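Local atomic coordinates of MstE (Scytonema sp. PCC 10023, PDB entry 6SBF), a protein that probably cyclises linear isoprenoid precursors by protonation, as a monodomain class II terpene cyclase of merosterol biosynthesis. Residues Thr200-Ser203 with Gln204-Glu208; Glu216-Thr219 with Ala220-Glu224. The protein carries 1 engineered substitution. One frame throughout, in Å; residues are numbered along the deposited sequence.

How the interactions relate
Interaction 1 is a partly buried loop, with exposed residues at its turn, that carries the chain from helix 187-200 to helix 215-229; interaction 2 is a contact on the second of these helices in which every touching residue is buried. The two meet directly: W207 N is hydrogen-bonded to T219 OG1, whose hydroxyl also bonds to H215 O, and the W207 ring packs on the T222 methyl, CE2 to CG2 3.3 Å, while W207 CB reaches the T218 methyl. In the loop, amide side chains, a hydroxyl and a water tie together an irregular backbone. In the helix the backbone bonds itself, and across the segments the side chains add a ring contact and the T222 hydroxyl bond.

Interaction 1: Thr200-Ser203 with Gln204-Glu208; sequences TQTS and QGNWE
T202 OG1 is held twice across a tight turn: it donates a hydrogen bond to N206 OD1, 2.7 Å away and above the carboxamide plane, and accepts from Q204 N at 3.1 Å through a bent bond. The segment is a QW motif of the squalene-hopene cyclase family, Q-x3-G-x-W, with Q201, G205 and W207 at its fixed positions. A type I turn from T202 to G205 reverses the chain, closed by G205 N to T202 O; T202 N then meets N206 O head on, at 2.8 Å with a C=O...N angle of 176°. Q201 runs extended across one face of the indole. Its CG lies 3.7 Å from the centroid of the W207 six-membered ring in a CH-pi contact, and its amide lies almost parallel to the ring, 10° apart. Past the rim, near CH2, Q201 NE2 gives a straight bond to G205 O (2.9 Å) and also bonds to S237 O, which fixes the amide's rotation. W207 NE1 donates to L197 O, binding the indole to helix 187-200. Where the loop's two arms part, one water donates a hydrogen bond to T200 O at 2.8 Å and accepts from E208 N at 2.9 Å.

Interaction 2: Glu216-Thr219 with Ala220-Glu224; sequences EYTT and ALTAE
Y217 sets its ring anti to the backbone N (chi1 173°), and L221, one helical turn later, holds CG beside its own N (chi1 -75°), which, with an extended second torsion, carries CD1 over a face of that ring. CD1 stands 3.7 Å from the Y217 centroid, a CH-pi contact lying somewhat off centre, toward CE1 and CZ. This is an i to i+4 pairing on helix 215-229, probably one of the helices of the alpha6-alpha6 barrel. W270 of helix 265-275 meets the Y217 ring edge-to-face and also touches L221, so the pair belongs to a larger aromatic cluster that includes W212. On another side of the helix T222 turns OG1 back along the axis (chi1 -58°) to donate to T218 O at 2.8 Å. T222 N donates to the same oxygen at 2.9 Å, and the two donors arrive from opposite faces of the carbonyl plane. The side chains of T218 and T222 lie next to each other and point the same way, T218 against T177 and C178 and T222 against A181 of helix 177-183. Regular bonds flank this one, from L221 N to Y217 O at 3.1 Å and from A223 N to T219 O at 3.0 Å. The T222 hydroxyl is thus satisfied within its own helix, so a polar group is accommodated at a buried position.

Interaction 1: Thr200-Ser203 with Gln204-Glu208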
loop_
_atom_site.group_PDB
_atom_site.type_symbol
_atom_site.label_atom_id
_atom_site.label_comp_id
_atom_site.label_asym_id
_atom_site.label_seq_id
_atom_site.Cartn_x
_atom_site.Cartn_y
_atom_site.Cartn_z
ATOM N N THR A 200 12.679 10.642 -9.406
ATOM C CA THR A 200 12.744 9.159 -9.368
ATOM C C THR A 200 11.866 8.467 -10.402
ATOM O O THR A 200 11.948 7.241 -10.560
ATOM C CB THR A 200 12.470 8.621 -7.977
ATOM O OG1 THR A 200 11.225 9.128 -7.478
ATOM C CG2 THR A 200 13.579 8.933 -7.012
ATOM N N GLN A 201 11.077 9.184 -11.173
ATOM C CA GLN A 201 10.244 8.549 -12.210
ATOM C C GLN A 201 11.206 7.943 -13.240
ATOM O O GLN A 201 12.151 8.609 -13.687
ATOM C CB GLN A 201 9.302 9.584 -12.876
ATOM C CG GLN A 201 8.215 8.949 -13.733
ATOM C CD GLN A 201 7.215 9.964 -14.248
ATOM O OE1 GLN A 201 7.525 11.160 -14.265
ATOM N NE2 GLN A 201 6.070 9.471 -14.700
ATOM N N THR A 202 10.888 6.767 -13.721
ATOM C CA THR A 202 11.722 6.115 -14.756
ATOM C C THR A 202 11.406 6.688 -16.123
ATOM O O THR A 202 10.344 7.300 -16.314
ATOM C CB THR A 202 11.520 4.589 -14.817
ATOM O OG1 THR A 202 10.265 4.264 -15.467
ATOM C CG2 THR A 202 11.637 3.993 -13.437
ATOM N N SER A 203 12.234 6.317 -17.115
ATOM C CA SER A 203 12.002 6.796 -18.478
ATOM C C SER A 203 10.715 6.195 -19.059
ATOM O O SER A 203 10.189 6.772 -20.028
ATOM C CB SER A 203 13.216 6.451 -19.337
ATOM O OG SER A 203 13.304 5.044 -19.384
ATOM N N GLN A 204 10.200 5.078 -18.503
ATOM C CA GLN A 204 8.977 4.424 -19.002
ATOM C C GLN A 204 7.706 5.032 -18.348
ATOM O O GLN A 204 6.584 4.663 -18.761
ATOM C CB GLN A 204 9.011 2.920 -18.803
ATOM C CG GLN A 204 10.101 2.275 -19.640
ATOM C CD GLN A 204 11.456 2.380 -19.001
ATOM O OE1 GLN A 204 11.610 2.607 -17.801
ATOM N NE2 GLN A 204 12.474 2.096 -19.795
ATOM N N GLY A 205 7.870 5.925 -17.377
ATOM C CA GLY A 205 6.708 6.583 -16.740
ATOM C C GLY A 205 6.312 6.036 -15.399
ATOM O O GLY A 205 5.480 6.654 -14.708
ATOM N N ASN A 206 6.865 4.916 -15.006
ATOM C CA ASN A 206 6.556 4.320 -13.697
ATOM C C ASN A 206 7.570 4.739 -12.639
ATOM O O ASN A 206 8.591 5.333 -12.915
ATOM C CB ASN A 206 6.451 2.802 -13.805
ATOM C CG ASN A 206 7.793 2.125 -14.082
ATOM O OD1 ASN A 206 8.370 2.373 -15.137
ATOM N ND2 ASN A 206 8.269 1.330 -13.123
ATOM N N TRP A 207 7.276 4.327 -11.417
ATOM C CA TRP A 207 8.226 4.337 -10.299
ATOM C C TRP A 207 8.430 2.887 -9.870
ATOM O O TRP A 207 7.593 2.020 -10.176
ATOM C CB TRP A 207 7.687 5.181 -9.133
ATOM C CG TRP A 207 7.769 6.661 -9.362
ATOM C CD1 TRP A 207 8.722 7.482 -8.849
ATOM C CD2 TRP A 207 6.845 7.505 -10.082
ATOM N NE1 TRP A 207 8.498 8.773 -9.229
ATOM C CE2 TRP A 207 7.337 8.820 -9.973
ATOM C CE3 TRP A 207 5.669 7.283 -10.783
ATOM C CZ2 TRP A 207 6.704 9.909 -10.584
ATOM C CZ3 TRP A 207 5.006 8.356 -11.363
ATOM C CH2 TRP A 207 5.535 9.645 -11.267
ATOM N N GLU A 208 9.536 2.690 -9.189
ATOM C CA GLU A 208 9.900 1.410 -8.584
ATOM C C GLU A 208 10.004 1.597 -7.072
ATOM O O GLU A 208 10.598 2.579 -6.623
ATOM C CB GLU A 208 11.224 0.907 -9.158
ATOM C CG GLU A 208 11.246 0.727 -10.666
ATOM C CD GLU A 208 12.605 0.309 -11.211
ATOM O OE1 GLU A 208 13.583 0.439 -10.483
ATOM O OE2 GLU A 208 12.673 -0.012 -12.387
HETATM O O HOH W 1 11.434 4.883 -9.147
#

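Interaction 2: Glu216-Thr219 with Ala220-Glu224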
loop_
_atom_site.group_PDB
_atom_site.type_symbol
_atom_site.label_atom_id
_atom_site.label_comp_id
_atom_site.label_asym_id
_atom_site.label_seq_id
_atom_site.Cartn_x
_atom_site.Cartn_y
_atom_site.Cartn_z
ATOM N N GLU A 216 3.226 -1.161 -9.580
ATOM C CA GLU A 216 1.915 -0.462 -9.621
ATOM C C GLU A 216 1.618 0.233 -8.287
ATOM O O GLU A 216 0.990 1.262 -8.320
ATOM C CB GLU A 216 0.831 -1.462 -10.007
ATOM C CG GLU A 216 1.008 -2.097 -11.394
ATOM C CD GLU A 216 2.083 -3.145 -11.524
ATOM O OE1 GLU A 216 2.477 -3.442 -12.704
ATOM O OE2 GLU A 216 2.508 -3.709 -10.475
ATOM N N TYR A 217 2.021 -0.361 -7.182
ATOM C CA TYR A 217 1.818 0.243 -5.860
ATOM C C TYR A 217 2.489 1.600 -5.787
ATOM O O TYR A 217 1.822 2.635 -5.509
ATOM C CB TYR A 217 2.352 -0.722 -4.802
ATOM C CG TYR A 217 2.374 -0.202 -3.392
ATOM C CD1 TYR A 217 3.409 0.518 -2.884
ATOM C CD2 TYR A 217 1.362 -0.511 -2.509
ATOM C CE1 TYR A 217 3.469 0.952 -1.567
ATOM C CE2 TYR A 217 1.388 -0.081 -1.185
ATOM C CZ TYR A 217 2.433 0.655 -0.699
ATOM O OH TYR A 217 2.463 1.064 0.610
ATOM N N THR A 218 3.771 1.681 -6.053
ATOM C CA THR A 218 4.531 2.933 -5.920
ATOM C C THR A 218 4.055 3.894 -6.994
ATOM O O THR A 218 3.997 5.117 -6.740
ATOM C CB THR A 218 6.040 2.694 -5.929
ATOM O OG1 THR A 218 6.371 1.794 -4.875
ATOM C CG2 THR A 218 6.840 3.948 -5.742
ATOM N N THR A 219 3.815 3.403 -8.199
ATOM C CA THR A 219 3.453 4.281 -9.322
ATOM C C THR A 219 2.100 4.945 -9.016
ATOM O O THR A 219 1.947 6.161 -9.209
ATOM C CB THR A 219 3.441 3.502 -10.631
ATOM O OG1 THR A 219 4.763 2.969 -10.856
ATOM C CG2 THR A 219 3.044 4.390 -11.803
ATOM N N ALA A 220 1.106 4.170 -8.608
ATOM C CA ALA A 220 -0.236 4.748 -8.308
ATOM C C ALA A 220 -0.094 5.760 -7.173
ATOM O O ALA A 220 -0.635 6.861 -7.271
ATOM C CB ALA A 220 -1.180 3.651 -7.904
ATOM N N LEU A 221 0.579 5.402 -6.078
ATOM C CA LEU A 221 0.664 6.319 -4.938
ATOM C C LEU A 221 1.380 7.596 -5.332
ATOM O O LEU A 221 1.019 8.684 -4.891
ATOM C CB LEU A 221 1.348 5.629 -3.772
ATOM C CG LEU A 221 0.503 4.603 -3.024
ATOM C CD1 LEU A 221 1.342 3.803 -2.100
ATOM C CD2 LEU A 221 -0.672 5.259 -2.297
ATOM N N THR A 222 2.448 7.496 -6.111
ATOM C CA THR A 222 3.217 8.698 -6.500
ATOM C C THR A 222 2.358 9.588 -7.401
ATOM O O THR A 222 2.287 10.824 -7.165
ATOM C CB THR A 222 4.540 8.339 -7.168
ATOM O OG1 THR A 222 5.354 7.534 -6.302
ATOM C CG2 THR A 222 5.276 9.611 -7.495
ATOM N N ALA A 223 1.742 9.000 -8.419
ATOM C CA ALA A 223 0.905 9.789 -9.329
ATOM C C ALA A 223 -0.253 10.448 -8.549
ATOM O O ALA A 223 -0.623 11.605 -8.850
ATOM C CB ALA A 223 0.405 8.936 -10.437
ATOM N N GLU A 224 -0.822 9.720 -7.590
ATOM C CA GLU A 224 -1.917 10.298 -6.778
ATOM C C GLU A 224 -1.391 11.483 -5.972
ATOM O O GLU A 224 -2.110 12.519 -5.840
ATOM C CB GLU A 224 -2.464 9.238 -5.828
ATOM C CG GLU A 224 -3.379 8.221 -6.464
ATOM C CD GLU A 224 -3.785 7.063 -5.558
ATOM O OE1 GLU A 224 -3.238 6.954 -4.406
ATOM O OE2 GLU A 224 -4.635 6.263 -6.011
#